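Local coordinates for periplasmic branched-chain amino acid-binding protein (Burkholderia mallei, PDB 3I09) that probably captures branched-chain amino acids or related small carboxylates in the periplasm for an ABC transporter, and here holds acetoacetic acid, at residues F232-L241 and S344-K352; W253-W264 and M275-Y284. All coordinates share one frame; numbering follows the deposited sequence.

Contact 1 (232-241 with 344-352) and contact 2 (253-264 with 275-284) have centres about 14 Å apart and lie on the same side of the chain's centre in this type I periplasmic binding protein. Along the chain, both segments of contact 2 fall between those of contact 1. Contact 1 sets helix 233-239 against the loop entering strand 351-357; contact 2 sets the turn before helix 259-272, and that helix, against the start of helix 278-297. The two contacts touch directly: W348 O lies 2.9 Å from W255 NE1, a probable hydrogen bond, and I233 CD1 packs 3.3 Å from W255 CD1. This largely buried packing ties the 344-352 loop and helix 233-239 to the W255 turn.

Contact 1 (F232-L241 and S344-K352); sequences FINDVHALGL and SKEPWDYYK. With EDO (1,2-ethanediol), chain G.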
# COMPACT_ATOMS: atom_id res chain seq x y z
N PHE A 232 9.04 1.30 0.21
CA PHE A 232 8.62 2.52 -0.44
C PHE A 232 9.85 3.42 -0.63
O PHE A 232 10.90 3.18 -0.06
CB PHE A 232 7.56 3.23 0.42
CG PHE A 232 6.29 2.47 0.54
CD1 PHE A 232 5.34 2.52 -0.46
CD2 PHE A 232 6.08 1.63 1.63
CE1 PHE A 232 4.14 1.78 -0.35
CE2 PHE A 232 4.88 0.90 1.74
CZ PHE A 232 3.94 0.96 0.75
N ILE A 233 9.68 4.49 -1.38
CA ILE A 233 10.82 5.36 -1.70
C ILE A 233 11.44 5.95 -0.43
O ILE A 233 12.65 6.10 -0.37
CB ILE A 233 10.42 6.46 -2.74
CG1 ILE A 233 11.66 7.02 -3.41
CG2 ILE A 233 9.57 7.61 -2.09
CD1 ILE A 233 11.36 8.11 -4.42
N ASN A 234 10.65 6.19 0.60
CA ASN A 234 11.15 6.79 1.85
C ASN A 234 12.05 5.81 2.62
O ASN A 234 12.96 6.22 3.36
CB ASN A 234 10.00 7.23 2.76
CG ASN A 234 8.96 8.02 2.02
OD1 ASN A 234 8.14 7.44 1.26
ND2 ASN A 234 9.02 9.36 2.15
N ASP A 235 11.76 4.52 2.45
CA ASP A 235 12.55 3.48 3.09
C ASP A 235 13.95 3.43 2.44
O ASP A 235 14.98 3.35 3.11
CB ASP A 235 11.83 2.13 2.97
CG ASP A 235 10.40 2.13 3.56
OD1 ASP A 235 10.18 2.72 4.64
OD2 ASP A 235 9.49 1.48 2.95
N VAL A 236 14.00 3.52 1.11
CA VAL A 236 15.29 3.63 0.43
C VAL A 236 16.05 4.90 0.85
O VAL A 236 17.27 4.88 1.08
CB VAL A 236 15.15 3.57 -1.11
CG1 VAL A 236 16.52 3.66 -1.80
CG2 VAL A 236 14.42 2.25 -1.55
N HIS A 237 15.35 6.02 0.97
CA HIS A 237 15.96 7.27 1.33
C HIS A 237 16.58 7.15 2.74
O HIS A 237 17.69 7.64 2.97
CB HIS A 237 14.90 8.37 1.36
CG HIS A 237 15.44 9.74 1.60
ND1 HIS A 237 15.52 10.29 2.85
CD2 HIS A 237 15.92 10.67 0.73
CE1 HIS A 237 16.04 11.51 2.75
NE2 HIS A 237 16.26 11.77 1.48
N ALA A 238 15.85 6.54 3.66
CA ALA A 238 16.32 6.31 5.04
C ALA A 238 17.59 5.45 5.07
O ALA A 238 18.52 5.70 5.87
CB ALA A 238 15.20 5.65 5.91
N LEU A 239 17.62 4.40 4.26
CA LEU A 239 18.72 3.44 4.29
C LEU A 239 19.90 3.90 3.47
O LEU A 239 21.07 3.60 3.82
CB LEU A 239 18.25 2.06 3.80
CG LEU A 239 17.33 1.33 4.75
CD1 LEU A 239 16.54 0.23 4.02
CD2 LEU A 239 18.16 0.77 5.93
N GLY A 240 19.62 4.57 2.35
CA GLY A 240 20.66 4.92 1.41
C GLY A 240 20.91 3.81 0.37
O GLY A 240 20.65 2.61 0.61
N LEU A 241 21.38 4.24 -0.80
CA LEU A 241 21.66 3.32 -1.91
C LEU A 241 22.80 2.37 -1.66
O LEU A 241 22.78 1.24 -2.13
CB LEU A 241 21.92 4.10 -3.21
CG LEU A 241 20.72 4.84 -3.77
CD1 LEU A 241 21.15 5.61 -5.04
CD2 LEU A 241 19.52 3.89 -4.03
N SER A 344 22.73 6.70 -9.76
CA SER A 344 21.74 7.65 -9.30
C SER A 344 22.18 9.04 -9.75
O SER A 344 23.26 9.48 -9.39
CB SER A 344 21.58 7.59 -7.79
OG SER A 344 20.59 8.49 -7.34
N LYS A 345 21.34 9.69 -10.55
CA LYS A 345 21.73 10.87 -11.32
C LYS A 345 21.15 12.19 -10.79
O LYS A 345 21.54 13.28 -11.23
CB LYS A 345 21.31 10.69 -12.78
CG LYS A 345 22.15 9.60 -13.47
CD LYS A 345 21.62 9.27 -14.85
CE LYS A 345 22.48 8.17 -15.52
NZ LYS A 345 22.22 8.14 -17.02
N GLU A 346 20.23 12.09 -9.83
CA GLU A 346 19.77 13.26 -9.09
C GLU A 346 19.15 12.76 -7.81
O GLU A 346 18.93 11.54 -7.66
CB GLU A 346 18.79 14.10 -9.89
CG GLU A 346 17.54 13.33 -10.33
CD GLU A 346 17.70 12.56 -11.61
OE1 GLU A 346 18.45 13.00 -12.49
OE2 GLU A 346 16.98 11.53 -11.77
N PRO A 347 18.86 13.68 -6.87
CA PRO A 347 18.26 13.22 -5.62
C PRO A 347 16.98 12.45 -5.87
O PRO A 347 16.17 12.80 -6.73
CB PRO A 347 17.99 14.52 -4.87
CG PRO A 347 19.04 15.46 -5.42
CD PRO A 347 19.14 15.12 -6.84
N TRP A 348 16.81 11.39 -5.09
CA TRP A 348 15.66 10.48 -5.17
C TRP A 348 15.60 9.59 -6.39
O TRP A 348 14.62 8.87 -6.57
CB TRP A 348 14.31 11.19 -4.94
CG TRP A 348 14.20 11.97 -3.66
CD1 TRP A 348 14.59 13.27 -3.47
CD2 TRP A 348 13.55 11.57 -2.45
NE1 TRP A 348 14.28 13.69 -2.19
CE2 TRP A 348 13.65 12.66 -1.54
CE3 TRP A 348 12.96 10.39 -2.02
CZ2 TRP A 348 13.13 12.61 -0.25
CZ3 TRP A 348 12.44 10.33 -0.74
CH2 TRP A 348 12.54 11.44 0.14
N ASP A 349 16.65 9.59 -7.22
CA ASP A 349 16.70 8.70 -8.39
C ASP A 349 17.17 7.32 -7.92
O ASP A 349 18.35 7.06 -7.88
CB ASP A 349 17.63 9.31 -9.46
CG ASP A 349 17.88 8.40 -10.65
OD1 ASP A 349 17.08 7.48 -10.86
OD2 ASP A 349 18.85 8.64 -11.41
N TYR A 350 16.23 6.44 -7.57
CA TYR A 350 16.58 5.20 -6.91
C TYR A 350 16.30 3.92 -7.69
O TYR A 350 16.87 2.88 -7.32
CB TYR A 350 15.84 5.09 -5.55
CG TYR A 350 16.10 6.18 -4.53
CD1 TYR A 350 17.27 6.93 -4.54
CD2 TYR A 350 15.22 6.39 -3.47
CE1 TYR A 350 17.53 7.88 -3.56
CE2 TYR A 350 15.47 7.37 -2.50
CZ TYR A 350 16.59 8.11 -2.57
OH TYR A 350 16.84 9.08 -1.63
N TYR A 351 15.44 3.96 -8.71
CA TYR A 351 14.87 2.76 -9.33
C TYR A 351 15.29 2.52 -10.76
O TYR A 351 15.36 3.46 -11.54
CB TYR A 351 13.37 2.92 -9.40
CG TYR A 351 12.66 3.18 -8.11
CD1 TYR A 351 12.44 2.16 -7.20
CD2 TYR A 351 12.12 4.44 -7.85
CE1 TYR A 351 11.72 2.39 -6.05
CE2 TYR A 351 11.42 4.68 -6.68
CZ TYR A 351 11.24 3.65 -5.78
OH TYR A 351 10.54 3.88 -4.62
N LYS A 352 15.47 1.25 -11.11
CA LYS A 352 15.56 0.78 -12.48
C LYS A 352 14.33 -0.09 -12.65
O LYS A 352 14.07 -0.96 -11.81
CB LYS A 352 16.80 -0.08 -12.65
CG LYS A 352 18.11 0.72 -12.59
CD LYS A 352 19.36 -0.15 -12.76
CE LYS A 352 19.72 -0.96 -11.51
NZ LYS A 352 21.11 -1.48 -11.61
C1 EDO G . 10.89 5.21 6.16
O1 EDO G . 9.58 4.68 5.97
C2 EDO G . 11.03 5.63 7.61
O2 EDO G . 11.92 4.78 8.35
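H237 and W348 form an offset stack where helix 233-239 of this type I periplasmic binding protein meets the loop leading into strand 351-357. The imidazole and the six-membered indole ring have centroids 4.2 Å apart and planes inclined by only 13°, so the two rings lie nearly flat on each other, displaced toward their rims. H237 reaches the indole because CG stands anti to the backbone nitrogen (chi1 -175°), swinging the imidazole out over W348 CH2. A type II turn from E346 to D349 carries W348 at its third position, where phi is positive.

CH-pi and apolar packing fill the rest of the interface. V236 CG1 sits over a face of the Y350 ring, 3.9 Å from its centroid. I233 packs against two aromatic residues: CD1 meets W348 CE3 at 3.7 Å, and CG1 meets Y350 CD2 at 3.6 Å. Beyond helix 233-239, at the start of helix 241-244, L241 CD2 approaches Y350 CD1, while its other methyl presses on S344 CB. The interface is thus mainly apolar, burying 530 Å² over both sides.

Several polar bonds lie within each segment. F232 N donates to D235 OD2 over the first turn of helix 233-239, and K345 N donates to D349 OD2 in the loop. D349 also forms a salt bridge with K339 through OD1, so both carboxylate oxygens have a partner, and Y350 pairs with K339 through the backbone. The F232 side chain comes within about 4 Å (nearest atoms) of the bound acetoacetic acid. In the loop itself, S344 OG donates to D349 O across 2.7 Å, tilted 23° from the carbonyl plane.

Contact 2 (W253-W264 and M275-Y284); sequences WYWNRDQASRQW and MPSSLQAADY
W255 and M275, a selenomethionine, make a Met-aromatic contact in the modelled conformer of M275, one of two: SE stands 3.7 Å from the centroid of the five-membered indole ring, 25° off its normal. In the same conformer the terminal CE continues over that face and forms a CH-pi contact with the six-membered ring, 3.4 Å from its centroid. A bend at chi2 lays the M275 chain over the indole. The opposite face of W255 carries N256 CB.

Two further tryptophans extend the aromatic packing. A281 CB lies over the centre of the W253 six-membered ring, 3.5 Å from the centroid, in a second CH-pi contact. W264 turns its edge to the face of Y284, with planes at 68° and W264 NE1 3.4 Å from Y284 CD2. P276 CG touches both indoles, W264 CZ3 at 3.5 Å and W253 CH2 at 3.7 Å.

Polar contact between the segments runs through one water, which accepts from W255 N and donates to P276 O. Within the segments, capping boxes start both helices. D258 OD1 receives S261 N, while S261 OG, in one of two modelled conformers, receives D258 N; S277 OG receives Q280 N and also bonds I20 O, and Q280 OE1 receives S277 N at 2.9 Å. R262 grips N256 side-on, with NE on OD1 and NH2 on the backbone O.

The short helical segments 259-264 and 278-284 run at 91° to each other with axes 12.1 Å apart, a separation spanned by the W264 indole. Farther out, W264 stacks on F317, whose backbone O accepts from W253 NE1. Y284 also rests on helix 22-36, where its hydroxyl bonds D35.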
# COMPACT_ATOMS: atom_id res chain seq x y z
N TRP A 253 3.90 2.83 -8.33
CA TRP A 253 4.12 4.18 -8.90
C TRP A 253 5.46 4.68 -8.44
O TRP A 253 5.92 4.33 -7.34
CB TRP A 253 3.04 5.11 -8.41
CG TRP A 253 3.02 6.47 -9.00
CD1 TRP A 253 2.34 6.86 -10.12
CD2 TRP A 253 3.65 7.65 -8.48
NE1 TRP A 253 2.52 8.21 -10.35
CE2 TRP A 253 3.31 8.72 -9.34
CE3 TRP A 253 4.47 7.91 -7.38
CZ2 TRP A 253 3.80 10.02 -9.14
CZ3 TRP A 253 4.89 9.22 -7.15
CH2 TRP A 253 4.58 10.24 -8.04
N TYR A 254 6.12 5.46 -9.30
CA TYR A 254 7.38 6.08 -8.93
C TYR A 254 7.46 7.42 -9.64
O TYR A 254 7.01 7.58 -10.82
CB TYR A 254 8.63 5.19 -9.19
CG TYR A 254 8.84 4.76 -10.62
CD1 TYR A 254 7.99 3.84 -11.23
CD2 TYR A 254 9.89 5.28 -11.38
CE1 TYR A 254 8.20 3.43 -12.55
CE2 TYR A 254 10.09 4.88 -12.68
CZ TYR A 254 9.25 3.96 -13.26
OH TYR A 254 9.44 3.59 -14.57
N TRP A 255 7.98 8.39 -8.90
CA TRP A 255 7.93 9.80 -9.32
C TRP A 255 8.59 10.03 -10.68
O TRP A 255 8.15 10.89 -11.43
CB TRP A 255 8.55 10.69 -8.23
CG TRP A 255 10.03 10.53 -8.09
CD1 TRP A 255 10.73 9.66 -7.27
CD2 TRP A 255 10.99 11.28 -8.80
NE1 TRP A 255 12.08 9.85 -7.45
CE2 TRP A 255 12.27 10.82 -8.40
CE3 TRP A 255 10.90 12.29 -9.77
CZ2 TRP A 255 13.45 11.35 -8.92
CZ3 TRP A 255 12.09 12.79 -10.32
CH2 TRP A 255 13.34 12.34 -9.88
N ASN A 256 9.63 9.27 -10.97
CA ASN A 256 10.42 9.51 -12.19
C ASN A 256 10.02 8.61 -13.36
O ASN A 256 10.75 8.51 -14.33
CB ASN A 256 11.91 9.32 -11.91
CG ASN A 256 12.79 10.08 -12.91
OD1 ASN A 256 12.36 11.07 -13.51
ND2 ASN A 256 14.06 9.62 -13.09
N ARG A 257 8.87 7.94 -13.27
CA ARG A 257 8.41 7.03 -14.33
C ARG A 257 8.24 7.72 -15.66
O ARG A 257 8.73 7.20 -16.68
CB ARG A 257 7.07 6.36 -13.96
CG ARG A 257 6.53 5.37 -15.01
CD ARG A 257 5.18 4.70 -14.60
NE ARG A 257 4.12 5.72 -14.51
CZ ARG A 257 2.98 5.61 -13.81
NH1 ARG A 257 2.67 4.51 -13.12
NH2 ARG A 257 2.13 6.62 -13.81
N ASP A 258 7.57 8.86 -15.66
CA ASP A 258 7.20 9.53 -16.92
C ASP A 258 6.88 10.99 -16.71
O ASP A 258 7.00 11.49 -15.61
CB ASP A 258 6.03 8.80 -17.64
CG ASP A 258 4.80 8.66 -16.77
OD1 ASP A 258 4.53 9.56 -15.92
OD2 ASP A 258 4.07 7.66 -16.95
N GLN A 259 6.54 11.70 -17.79
CA GLN A 259 6.30 13.13 -17.69
C GLN A 259 5.22 13.43 -16.65
O GLN A 259 5.39 14.31 -15.81
CB GLN A 259 5.88 13.66 -19.05
CG GLN A 259 5.76 15.15 -19.15
CD GLN A 259 5.22 15.58 -20.53
OE1 GLN A 259 4.26 15.00 -21.03
NE2 GLN A 259 5.83 16.58 -21.12
N ALA A 260 4.09 12.70 -16.72
CA ALA A 260 2.94 13.00 -15.87
C ALA A 260 3.24 12.74 -14.37
O ALA A 260 2.84 13.55 -13.51
CB ALA A 260 1.66 12.16 -16.33
N SER A 261 4.01 11.69 -14.08
CA SER A 261 4.39 11.40 -12.68
C SER A 261 5.32 12.49 -12.15
O SER A 261 5.16 12.97 -11.01
CB SER A 261 5.03 10.01 -12.53
OG SER A 261 6.27 9.88 -13.22
N ARG A 262 6.29 12.88 -12.97
CA ARG A 262 7.25 13.90 -12.57
C ARG A 262 6.55 15.23 -12.32
O ARG A 262 6.86 15.96 -11.39
CB ARG A 262 8.31 14.11 -13.67
CG ARG A 262 9.32 12.97 -13.82
CD ARG A 262 10.23 13.16 -15.12
NE ARG A 262 10.72 11.83 -15.53
CZ ARG A 262 10.55 11.26 -16.71
NH1 ARG A 262 9.98 11.91 -17.74
NH2 ARG A 262 11.02 10.03 -16.90
N GLN A 263 5.62 15.59 -13.20
CA GLN A 263 4.95 16.88 -13.07
C GLN A 263 4.11 16.94 -11.79
O GLN A 263 4.12 17.95 -11.09
CB GLN A 263 4.14 17.19 -14.34
CG GLN A 263 5.11 17.56 -15.49
CD GLN A 263 4.50 18.05 -16.81
OE1 GLN A 263 3.53 17.49 -17.33
NE2 GLN A 263 5.13 19.07 -17.38
N TRP A 264 3.42 15.85 -11.46
CA TRP A 264 2.70 15.83 -10.19
C TRP A 264 3.65 15.85 -8.99
O TRP A 264 3.42 16.58 -8.02
CB TRP A 264 1.76 14.62 -10.12
CG TRP A 264 0.94 14.70 -8.90
CD1 TRP A 264 -0.18 15.45 -8.74
CD2 TRP A 264 1.19 14.07 -7.61
NE1 TRP A 264 -0.66 15.31 -7.47
CE2 TRP A 264 0.17 14.49 -6.75
CE3 TRP A 264 2.19 13.22 -7.12
CZ2 TRP A 264 0.07 14.07 -5.43
CZ3 TRP A 264 2.07 12.76 -5.80
CH2 TRP A 264 1.05 13.22 -4.96
N MSE A 275 10.15 13.80 -2.30
CA MSE A 275 9.46 13.16 -3.41
C MSE A 275 8.34 12.35 -2.80
O MSE A 275 8.52 11.78 -1.73
CB MSE A 275 10.35 12.18 -4.18
CG MSE A 275 11.33 12.78 -5.09
SE MSE A 275 10.51 13.72 -6.53
CE MSE A 275 12.17 14.50 -7.24
N PRO A 276 7.19 12.26 -3.48
CA PRO A 276 6.10 11.47 -2.92
C PRO A 276 6.33 9.98 -3.11
O PRO A 276 6.91 9.52 -4.10
CB PRO A 276 4.88 11.92 -3.74
CG PRO A 276 5.48 12.32 -5.08
CD PRO A 276 6.79 12.98 -4.70
N SER A 277 5.83 9.20 -2.17
CA SER A 277 5.73 7.76 -2.31
C SER A 277 4.52 7.40 -3.18
O SER A 277 3.64 8.24 -3.46
CB SER A 277 5.51 7.07 -0.96
OG SER A 277 4.18 7.28 -0.45
N SER A 278 4.45 6.14 -3.56
CA SER A 278 3.30 5.63 -4.30
C SER A 278 1.96 5.76 -3.49
O SER A 278 0.89 5.92 -4.09
CB SER A 278 3.53 4.17 -4.71
OG SER A 278 3.69 3.33 -3.57
N LEU A 279 2.03 5.74 -2.16
CA LEU A 279 0.83 5.93 -1.34
C LEU A 279 0.31 7.35 -1.41
O LEU A 279 -0.88 7.57 -1.49
CB LEU A 279 1.09 5.51 0.12
CG LEU A 279 1.65 4.12 0.33
CD1 LEU A 279 1.78 3.86 1.82
CD2 LEU A 279 0.79 3.01 -0.34
N GLN A 280 1.21 8.33 -1.32
CA GLN A 280 0.84 9.72 -1.37
C GLN A 280 0.25 10.09 -2.74
O GLN A 280 -0.79 10.77 -2.81
CB GLN A 280 2.06 10.58 -0.97
CG GLN A 280 2.34 10.44 0.55
CD GLN A 280 3.78 10.52 0.98
OE1 GLN A 280 4.72 10.53 0.17
NE2 GLN A 280 3.98 10.58 2.31
N ALA A 281 0.85 9.58 -3.81
CA ALA A 281 0.27 9.65 -5.17
C ALA A 281 -1.11 9.03 -5.27
O ALA A 281 -2.09 9.64 -5.77
CB ALA A 281 1.24 8.99 -6.22
N ALA A 282 -1.23 7.79 -4.79
CA ALA A 282 -2.52 7.07 -4.78
C ALA A 282 -3.60 7.77 -3.95
O ALA A 282 -4.77 7.78 -4.36
CB ALA A 282 -2.31 5.65 -4.30
N ASP A 283 -3.23 8.38 -2.82
CA ASP A 283 -4.16 9.17 -2.02
C ASP A 283 -4.83 10.26 -2.88
O ASP A 283 -6.07 10.42 -2.87
CB ASP A 283 -3.47 9.86 -0.82
CG ASP A 283 -3.04 8.90 0.29
OD1 ASP A 283 -3.62 7.80 0.45
OD2 ASP A 283 -2.08 9.30 1.04
N TYR A 284 -4.00 11.04 -3.60
CA TYR A 284 -4.50 12.09 -4.47
C TYR A 284 -5.40 11.47 -5.56
O TYR A 284 -6.53 11.93 -5.78
CB TYR A 284 -3.34 12.88 -5.07
CG TYR A 284 -3.72 13.97 -6.05
CD1 TYR A 284 -4.23 13.67 -7.29
CD2 TYR A 284 -3.54 15.32 -5.73
CE1 TYR A 284 -4.58 14.67 -8.20
CE2 TYR A 284 -3.84 16.34 -6.65
CZ TYR A 284 -4.40 15.99 -7.86
OH TYR A 284 -4.73 16.95 -8.75
O HOH W 1 8.15 7.88 -6.01